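Local coordinates for protein yesU (Bacillus subtilis, PDB 1OQ1) that is of unknown function but adopts a galectin-like beta-sandwich fold, related to those of concanavalin-type lectins, so carbohydrate recognition is possible though unproven, at residues 72-77 with 126-131; 148-153 with 179-184; 202-205 with 209-212. All coordinates share one frame; numbering follows the deposited sequence.

Contact 1: 72-77 with 126-131; sequences IEQPGL and EERAFR
The arch 72-77 stands well apart from the short helix 125-128 and the residues after it, with P75 CA 8.9 Å from R128 CA and L77 CA 9.4 Å from E127 CA, so the meeting is left to side chains. R128 carries the outer half. Its chain folds over at chi3 (-68°), and the guanidinium ends beside the proline ring, NH1 lying 3.9 Å from P75 CB. The touch is van der Waals packing; the polar end of NH1 goes to R122 O, which ties the helix to the end of strand 112-122. The cis peptide before P75 bends the chain sharply, and Q74 points toward the helix segment, where its OE1 comes 4.3 Å from R128 CD.

Deeper in, L77 and E127 meet roughly at right angles. With CG anti to the backbone N (chi1 174°), L77 extends a methyl, CD1, to the E127 carboxylate, 3.8 Å from OE2. The carboxylate is not left without polar company: OE1 accepts from Y124 N just ahead of the helix, while R121 is a distant, weak ion partner of OE2. Behind R128, the chain turns and is pinned by R131 NE, which donates to R128 O over 3.0 Å at 166°, arriving in the carbonyl plane on a lone pair.

I72 and E73 both face K209 in a classic beta bulge, after which the chain leaves one sheet and enters the other at strand 76-86. The segment is therefore a beta-arch of the galectin-like sandwich, flanked at its surface by a short helix.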
loop_
_atom_site.group_PDB
_atom_site.type_symbol
_atom_site.label_atom_id
_atom_site.label_comp_id
_atom_site.label_asym_id
_atom_site.label_seq_id
_atom_site.Cartn_x
_atom_site.Cartn_y
_atom_site.Cartn_z
ATOM N N ILE A 72 9.872 -12.501 0.719
ATOM C CA ILE A 72 11.099 -13.272 0.552
ATOM C C ILE A 72 11.942 -13.430 1.809
ATOM O O ILE A 72 12.486 -14.507 2.057
ATOM C CB ILE A 72 11.982 -12.639 -0.548
ATOM C CG1 ILE A 72 11.181 -12.527 -1.848
ATOM C CG2 ILE A 72 13.245 -13.479 -0.768
ATOM C CD1 ILE A 72 10.613 -13.849 -2.343
ATOM N N GLU A 73 12.047 -12.366 2.600
ATOM C CA GLU A 73 12.854 -12.409 3.813
ATOM C C GLU A 73 12.332 -11.467 4.896
ATOM O O GLU A 73 11.958 -10.329 4.613
ATOM C CB GLU A 73 14.296 -12.039 3.451
ATOM C CG GLU A 73 15.360 -12.531 4.405
ATOM C CD GLU A 73 16.761 -12.249 3.882
ATOM O OE1 GLU A 73 17.149 -11.064 3.814
ATOM O OE2 GLU A 73 17.469 -13.213 3.526
ATOM N N GLN A 74 12.302 -11.951 6.136
ATOM C CA GLN A 74 11.856 -11.151 7.278
ATOM C C GLN A 74 13.038 -11.128 8.252
ATOM O O GLN A 74 14.034 -11.814 8.020
ATOM C CB GLN A 74 10.631 -11.800 7.939
ATOM C CG GLN A 74 10.928 -13.116 8.646
ATOM C CD GLN A 74 9.695 -13.760 9.260
ATOM O OE1 GLN A 74 9.798 -14.533 10.212
ATOM N NE2 GLN A 74 8.523 -13.455 8.711
ATOM N N PRO A 75 12.969 -10.327 9.332
ATOM C CA PRO A 75 11.909 -9.415 9.775
ATOM C C PRO A 75 11.639 -8.296 8.778
ATOM O O PRO A 75 12.489 -7.962 7.949
ATOM C CB PRO A 75 12.453 -8.859 11.093
ATOM C CG PRO A 75 13.336 -9.948 11.590
ATOM C CD PRO A 75 14.048 -10.381 10.334
ATOM N N GLY A 76 10.452 -7.711 8.882
ATOM C CA GLY A 76 10.076 -6.627 7.997
ATOM C C GLY A 76 8.574 -6.415 8.020
ATOM O O GLY A 76 7.841 -7.181 8.644
ATOM N N LEU A 77 8.118 -5.373 7.339
ATOM C CA LEU A 77 6.696 -5.063 7.278
ATOM C C LEU A 77 6.395 -4.368 5.957
ATOM O O LEU A 77 7.231 -3.629 5.430
ATOM C CB LEU A 77 6.306 -4.165 8.463
ATOM C CG LEU A 77 4.885 -3.591 8.557
ATOM C CD1 LEU A 77 4.508 -3.394 10.024
ATOM C CD2 LEU A 77 4.798 -2.273 7.800
ATOM N N GLU A 126 6.101 -8.381 18.933
ATOM C CA GLU A 126 4.682 -8.219 19.228
ATOM C C GLU A 126 3.828 -8.421 17.984
ATOM O O GLU A 126 2.732 -8.974 18.057
ATOM C CB GLU A 126 4.404 -6.833 19.808
ATOM C CG GLU A 126 4.767 -6.688 21.268
ATOM C CD GLU A 126 4.336 -5.350 21.837
ATOM O OE1 GLU A 126 4.922 -4.320 21.449
ATOM O OE2 GLU A 126 3.403 -5.330 22.667
ATOM N N GLU A 127 4.333 -7.967 16.841
ATOM C CA GLU A 127 3.594 -8.095 15.596
ATOM C C GLU A 127 3.603 -9.545 15.126
ATOM O O GLU A 127 2.582 -10.074 14.696
ATOM C CB GLU A 127 4.199 -7.188 14.524
ATOM C CG GLU A 127 4.266 -5.728 14.938
ATOM C CD GLU A 127 4.932 -4.853 13.903
ATOM O OE1 GLU A 127 5.793 -5.368 13.160
ATOM O OE2 GLU A 127 4.611 -3.644 13.840
ATOM N N ARG A 128 4.755 -10.193 15.224
ATOM C CA ARG A 128 4.848 -11.584 14.799
ATOM C C ARG A 128 4.036 -12.523 15.693
ATOM O O ARG A 128 3.638 -13.602 15.261
ATOM C CB ARG A 128 6.312 -12.033 14.760
ATOM C CG ARG A 128 7.141 -11.318 13.700
ATOM C CD ARG A 128 8.486 -12.000 13.495
ATOM N NE ARG A 128 9.362 -11.878 14.658
ATOM C CZ ARG A 128 10.110 -10.813 14.931
ATOM N NH1 ARG A 128 10.102 -9.758 14.125
ATOM N NH2 ARG A 128 10.876 -10.803 16.017
ATOM N N ALA A 129 3.775 -12.101 16.927
ATOM C CA ALA A 129 3.022 -12.917 17.883
ATOM C C ALA A 129 1.515 -12.985 17.616
ATOM O O ALA A 129 0.827 -13.873 18.119
ATOM C CB ALA A 129 3.275 -12.405 19.304
ATOM N N PHE A 130 0.998 -12.042 16.840
ATOM C CA PHE A 130 -0.427 -12.023 16.521
ATOM C C PHE A 130 -0.491 -11.332 15.174
ATOM O O PHE A 130 -0.427 -10.105 15.083
ATOM C CB PHE A 130 -1.199 -11.231 17.571
ATOM C CG PHE A 130 -2.682 -11.453 17.515
ATOM C CD1 PHE A 130 -3.221 -12.689 17.854
ATOM C CD2 PHE A 130 -3.539 -10.434 17.118
ATOM C CE1 PHE A 130 -4.591 -12.906 17.798
ATOM C CE2 PHE A 130 -4.920 -10.648 17.060
ATOM C CZ PHE A 130 -5.441 -11.879 17.398
ATOM N N ARG A 131 -0.628 -12.134 14.127
ATOM C CA ARG A 131 -0.587 -11.623 12.770
ATOM C C ARG A 131 -1.856 -11.076 12.170
ATOM O O ARG A 131 -2.815 -11.799 11.911
ATOM C CB ARG A 131 0.031 -12.700 11.895
ATOM C CG ARG A 131 1.372 -13.092 12.482
ATOM C CD ARG A 131 1.954 -14.309 11.865
ATOM N NE ARG A 131 3.160 -14.729 12.576
ATOM C CZ ARG A 131 3.928 -15.730 12.171
ATOM N NH1 ARG A 131 3.606 -16.383 11.068
ATOM N NH2 ARG A 131 4.995 -16.091 12.870
#

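Contact 2: 148-153 with 179-184; sequences ADPLPS and LPILEW
L179 and I181 meet P150 where the two sheets of the beta-sandwich come together along one margin: strand 142-148 is the outermost of its sheet, and strand 179-185 pairs with strand 171-176 at the border of the other. L179 starts the strand with a loose apolar touch, its CD2 lying 4.5 Å from P150 CB. The chain then passes P180 to I181, which does most of the work.

I181 sends its two branches to different partners. CG1 stands anti to the carbonyl carbon (chi1 -61°), and the branch ends in CD1, which reaches the edge carbons of the proline, 3.5 Å from P150 CD, tighter than usual van der Waals contact, and a looser 3.9 Å from P150 CG. The other branch, CG2, rests 3.6 Å from A148 O. Just here the strand carries a classic beta bulge, I181 and L182 both facing F174. Farther along, W184 lies against L115, L135 and K137 of the opposing sheet.

The backbone around P150 is braced by an Asx turn: D149 OD1 accepts from L151 N (2.9 Å), met from above the carboxylate plane, while OD2 makes a salt bridge with R122. Where the backbones come nearest, a single water spans the two segments, donating to A148 O at 2.9 Å and to I181 O at 2.8 Å.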
loop_
_atom_site.group_PDB
_atom_site.type_symbol
_atom_site.label_atom_id
_atom_site.label_comp_id
_atom_site.label_asym_id
_atom_site.label_seq_id
_atom_site.Cartn_x
_atom_site.Cartn_y
_atom_site.Cartn_z
ATOM N N ALA A 148 -7.214 -10.621 10.581
ATOM C CA ALA A 148 -6.108 -11.570 10.660
ATOM C C ALA A 148 -5.396 -11.654 9.308
ATOM O O ALA A 148 -6.023 -11.498 8.261
ATOM C CB ALA A 148 -6.630 -12.954 11.072
ATOM N N ASP A 149 -4.089 -11.911 9.342
ATOM C CA ASP A 149 -3.262 -12.006 8.133
ATOM C C ASP A 149 -2.917 -13.468 7.813
ATOM O O ASP A 149 -2.182 -14.111 8.564
ATOM C CB ASP A 149 -1.969 -11.202 8.355
ATOM C CG ASP A 149 -1.086 -11.127 7.117
ATOM O OD1 ASP A 149 -1.431 -11.729 6.079
ATOM O OD2 ASP A 149 -0.032 -10.459 7.194
ATOM N N PRO A 150 -3.423 -14.002 6.684
ATOM C CA PRO A 150 -3.162 -15.390 6.279
ATOM C C PRO A 150 -1.772 -15.634 5.683
ATOM O O PRO A 150 -1.371 -16.777 5.479
ATOM C CB PRO A 150 -4.264 -15.659 5.262
ATOM C CG PRO A 150 -4.358 -14.338 4.560
ATOM C CD PRO A 150 -4.323 -13.342 5.717
ATOM N N LEU A 151 -1.047 -14.560 5.391
ATOM C CA LEU A 151 0.286 -14.697 4.817
ATOM C C LEU A 151 1.211 -15.428 5.782
ATOM O O LEU A 151 1.286 -15.090 6.964
ATOM C CB LEU A 151 0.868 -13.325 4.495
ATOM C CG LEU A 151 0.213 -12.543 3.360
ATOM C CD1 LEU A 151 0.778 -11.130 3.346
ATOM C CD2 LEU A 151 0.468 -13.238 2.025
ATOM N N PRO A 152 1.926 -16.443 5.288
ATOM C CA PRO A 152 2.839 -17.197 6.145
ATOM C C PRO A 152 4.193 -16.516 6.189
ATOM O O PRO A 152 4.390 -15.469 5.573
ATOM C CB PRO A 152 2.924 -18.538 5.438
ATOM C CG PRO A 152 2.965 -18.107 3.987
ATOM C CD PRO A 152 1.861 -17.036 3.936
ATOM N N SER A 153 5.115 -17.114 6.937
ATOM C CA SER A 153 6.481 -16.621 6.996
ATOM C C SER A 153 7.063 -17.105 5.664
ATOM O O SER A 153 6.509 -18.017 5.039
ATOM C CB SER A 153 7.212 -17.246 8.186
ATOM O OG SER A 153 6.746 -18.560 8.431
ATOM N N LEU A 179 -9.714 -14.197 -0.301
ATOM C CA LEU A 179 -10.254 -14.268 1.055
ATOM C C LEU A 179 -10.390 -12.869 1.639
ATOM O O LEU A 179 -9.410 -12.132 1.724
ATOM C CB LEU A 179 -9.330 -15.099 1.953
ATOM C CG LEU A 179 -9.752 -15.231 3.424
ATOM C CD1 LEU A 179 -10.987 -16.120 3.521
ATOM C CD2 LEU A 179 -8.606 -15.815 4.255
ATOM N N PRO A 180 -11.611 -12.474 2.039
ATOM C CA PRO A 180 -11.774 -11.133 2.610
ATOM C C PRO A 180 -10.945 -11.037 3.888
ATOM O O PRO A 180 -10.982 -11.940 4.723
ATOM C CB PRO A 180 -13.273 -11.055 2.893
ATOM C CG PRO A 180 -13.864 -11.971 1.855
ATOM C CD PRO A 180 -12.915 -13.145 1.892
ATOM N N ILE A 181 -10.197 -9.947 4.028
ATOM C CA ILE A 181 -9.343 -9.733 5.193
ATOM C C ILE A 181 -9.946 -8.693 6.128
ATOM O O ILE A 181 -10.018 -8.901 7.341
ATOM C CB ILE A 181 -7.931 -9.275 4.749
ATOM C CG1 ILE A 181 -7.295 -10.354 3.874
ATOM C CG2 ILE A 181 -7.049 -8.986 5.971
ATOM C CD1 ILE A 181 -7.163 -11.698 4.575
ATOM N N LEU A 182 -10.367 -7.565 5.564
ATOM C CA LEU A 182 -10.988 -6.513 6.357
ATOM C C LEU A 182 -11.794 -5.600 5.447
ATOM O O LEU A 182 -11.599 -5.600 4.233
ATOM C CB LEU A 182 -9.921 -5.697 7.112
ATOM C CG LEU A 182 -8.860 -4.896 6.342
ATOM C CD1 LEU A 182 -9.469 -3.636 5.734
ATOM C CD2 LEU A 182 -7.744 -4.505 7.296
ATOM N N GLU A 183 -12.712 -4.841 6.033
ATOM C CA GLU A 183 -13.511 -3.900 5.263
ATOM C C GLU A 183 -13.880 -2.736 6.176
ATOM O O GLU A 183 -13.921 -2.888 7.397
ATOM C CB GLU A 183 -14.758 -4.575 4.675
ATOM C CG GLU A 183 -15.934 -4.760 5.603
ATOM C CD GLU A 183 -17.149 -5.307 4.863
ATOM O OE1 GLU A 183 -18.258 -5.304 5.436
ATOM O OE2 GLU A 183 -16.992 -5.745 3.706
ATOM N N TRP A 184 -14.137 -1.573 5.590
ATOM C CA TRP A 184 -14.435 -0.395 6.387
ATOM C C TRP A 184 -15.289 0.608 5.636
ATOM O O TRP A 184 -15.192 0.728 4.416
ATOM C CB TRP A 184 -13.113 0.266 6.788
ATOM C CG TRP A 184 -13.236 1.523 7.589
ATOM C CD1 TRP A 184 -13.827 1.663 8.812
ATOM C CD2 TRP A 184 -12.674 2.800 7.266
ATOM N NE1 TRP A 184 -13.662 2.944 9.273
ATOM C CE2 TRP A 184 -12.957 3.663 8.345
ATOM C CE3 TRP A 184 -11.955 3.296 6.169
ATOM C CZ2 TRP A 184 -12.541 5.000 8.365
ATOM C CZ3 TRP A 184 -11.542 4.628 6.190
ATOM C CH2 TRP A 184 -11.836 5.461 7.282
HETATM O O HOH W 1 -8.883 -11.352 8.204
#

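Contact 3: 202-205 with 209-212; sequences FRQM and KAVY. With ACY (acetic acid), chain E.
F202 turns its ring edge toward the face of Y212 in an offset edge-to-face pair, centroids 5.4 Å apart and planes at 76°. The strands behind the rings run nearly antiparallel (161°) with axes 9.1 Å apart, one in each sheet of the sandwich. W67 and F215 add further edge-to-face contacts to F202, making it part of an aromatic core.

R203 points the other way. Its chain is extended as far as NE, and the guanidinium grips an acetate with two nearly straight bonds: NE to ACY O at 3.0 Å and NH2 to ACY OXT at 2.6 Å, while NH1 donates to G102 O. The R203 carbonyl, by contrast, takes a bond from a water also hydrogen-bonded to Y212 OH at 2.9 Å.

Q204 turns back inward. The end of its amide, whose orientation is doubtful, lies at the Y212 ring edge close to OH, the two planes 35° apart. M205, a selenomethionine, flanks the acetate, SE 3.4 Å from ACY C. Though the acetate probably came from the crystallisation liquor, the paired grip suggests that the site at R203 could take a carboxylate, whereas the strand's inward side brings together aromatic rings and the Y212 hydroxyl.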
loop_
_atom_site.group_PDB
_atom_site.type_symbol
_atom_site.label_atom_id
_atom_site.label_comp_id
_atom_site.label_asym_id
_atom_site.label_seq_id
_atom_site.Cartn_x
_atom_site.Cartn_y
_atom_site.Cartn_z
ATOM N N PHE A 202 4.210 2.170 -2.141
ATOM C CA PHE A 202 4.621 0.925 -1.512
ATOM C C PHE A 202 5.660 1.172 -0.432
ATOM O O PHE A 202 6.774 1.609 -0.726
ATOM C CB PHE A 202 5.205 -0.012 -2.571
ATOM C CG PHE A 202 4.196 -0.499 -3.565
ATOM C CD1 PHE A 202 3.611 -1.757 -3.423
ATOM C CD2 PHE A 202 3.787 0.316 -4.615
ATOM C CE1 PHE A 202 2.634 -2.194 -4.312
ATOM C CE2 PHE A 202 2.807 -0.113 -5.512
ATOM C CZ PHE A 202 2.231 -1.370 -5.358
ATOM N N ARG A 203 5.299 0.893 0.817
ATOM C CA ARG A 203 6.233 1.081 1.921
ATOM C C ARG A 203 6.744 -0.234 2.480
ATOM O O ARG A 203 6.052 -1.250 2.459
ATOM C CB ARG A 203 5.579 1.870 3.062
ATOM C CG ARG A 203 6.420 1.916 4.349
ATOM C CD ARG A 203 5.750 2.779 5.411
ATOM N NE ARG A 203 6.553 2.962 6.622
ATOM C CZ ARG A 203 7.717 3.609 6.656
ATOM N NH1 ARG A 203 8.225 4.124 5.547
ATOM N NH2 ARG A 203 8.358 3.773 7.806
ATOM N N GLN A 204 7.975 -0.212 2.971
ATOM C CA GLN A 204 8.562 -1.380 3.600
ATOM C C GLN A 204 9.393 -0.911 4.772
ATOM O O GLN A 204 10.002 0.159 4.719
ATOM C CB GLN A 204 9.484 -2.151 2.649
ATOM C CG GLN A 204 8.789 -2.878 1.515
ATOM C CD GLN A 204 9.705 -3.886 0.832
ATOM O OE1 GLN A 204 10.904 -3.963 1.129
ATOM N NE2 GLN A 204 9.146 -4.659 -0.088
HETATM N N MSE A 205 9.387 -1.700 5.838
HETATM C CA MSE A 205 10.212 -1.407 6.995
HETATM C C MSE A 205 11.374 -2.371 6.822
HETATM O O MSE A 205 11.160 -3.566 6.610
HETATM C CB MSE A 205 9.481 -1.714 8.303
HETATM C CG MSE A 205 8.460 -0.674 8.716
HETATM SE SE MSE A 205 7.885 -0.954 10.543
HETATM C CE MSE A 205 9.315 -0.012 11.461
ATOM N N LYS A 209 12.438 -7.978 2.585
ATOM C CA LYS A 209 12.817 -8.283 1.212
ATOM C C LYS A 209 11.562 -8.896 0.602
ATOM O O LYS A 209 11.047 -9.893 1.105
ATOM C CB LYS A 209 13.991 -9.261 1.152
ATOM C CG LYS A 209 15.312 -8.622 1.553
ATOM C CD LYS A 209 16.502 -9.448 1.102
ATOM C CE LYS A 209 17.804 -8.726 1.419
ATOM N NZ LYS A 209 18.987 -9.494 0.938
ATOM N N ALA A 210 11.058 -8.276 -0.461
ATOM C CA ALA A 210 9.842 -8.756 -1.116
ATOM C C ALA A 210 9.874 -8.536 -2.621
ATOM O O ALA A 210 10.639 -7.716 -3.128
ATOM C CB ALA A 210 8.623 -8.053 -0.518
ATOM N N VAL A 211 9.028 -9.274 -3.331
ATOM C CA VAL A 211 8.937 -9.164 -4.781
ATOM C C VAL A 211 7.517 -8.772 -5.162
ATOM O O VAL A 211 6.549 -9.311 -4.619
ATOM C CB VAL A 211 9.298 -10.502 -5.462
ATOM C CG1 VAL A 211 9.117 -10.392 -6.969
ATOM C CG2 VAL A 211 10.737 -10.877 -5.127
ATOM N N TYR A 212 7.405 -7.828 -6.091
ATOM C CA TYR A 212 6.108 -7.349 -6.552
ATOM C C TYR A 212 5.994 -7.493 -8.069
ATOM O O TYR A 212 6.978 -7.331 -8.794
ATOM C CB TYR A 212 5.914 -5.877 -6.176
ATOM C CG TYR A 212 6.101 -5.568 -4.705
ATOM C CD1 TYR A 212 7.374 -5.505 -4.142
ATOM C CD2 TYR A 212 5.003 -5.345 -3.875
ATOM C CE1 TYR A 212 7.551 -5.224 -2.785
ATOM C CE2 TYR A 212 5.168 -5.065 -2.516
ATOM C CZ TYR A 212 6.443 -5.007 -1.981
ATOM O OH TYR A 212 6.612 -4.739 -0.645
HETATM C C ACY E . 6.555 2.178 10.175
HETATM O O ACY E . 5.757 1.772 9.216
HETATM O OXT ACY E . 7.684 2.767 10.054
HETATM C CH3 ACY E . 6.033 1.887 11.572
HETATM O O HOH W 2 4.941 -2.540 0.098
#

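Along the chain the three contacts come in series. Contact 1 packs an arch between the sheets against the short helix, contact 2 joins the two antiparallel sheets at their margin, and contact 3 joins them in the buried interior. Contacts 1 and 3 lie 13 Å apart between centres and are joined directly: strand 63-73 pairs with 209-222 in one sheet, strand 76-86 with 199-205 in the other. The adjacent crossings, 73 to 76 and 205 to 209, thus bind one end of the sandwich together. Contact 1 also reaches contact 2, 14 Å away between centres, where D149 N probably bonds to R131 O. Contacts 2 and 3, about 17 Å apart between centres, do not touch.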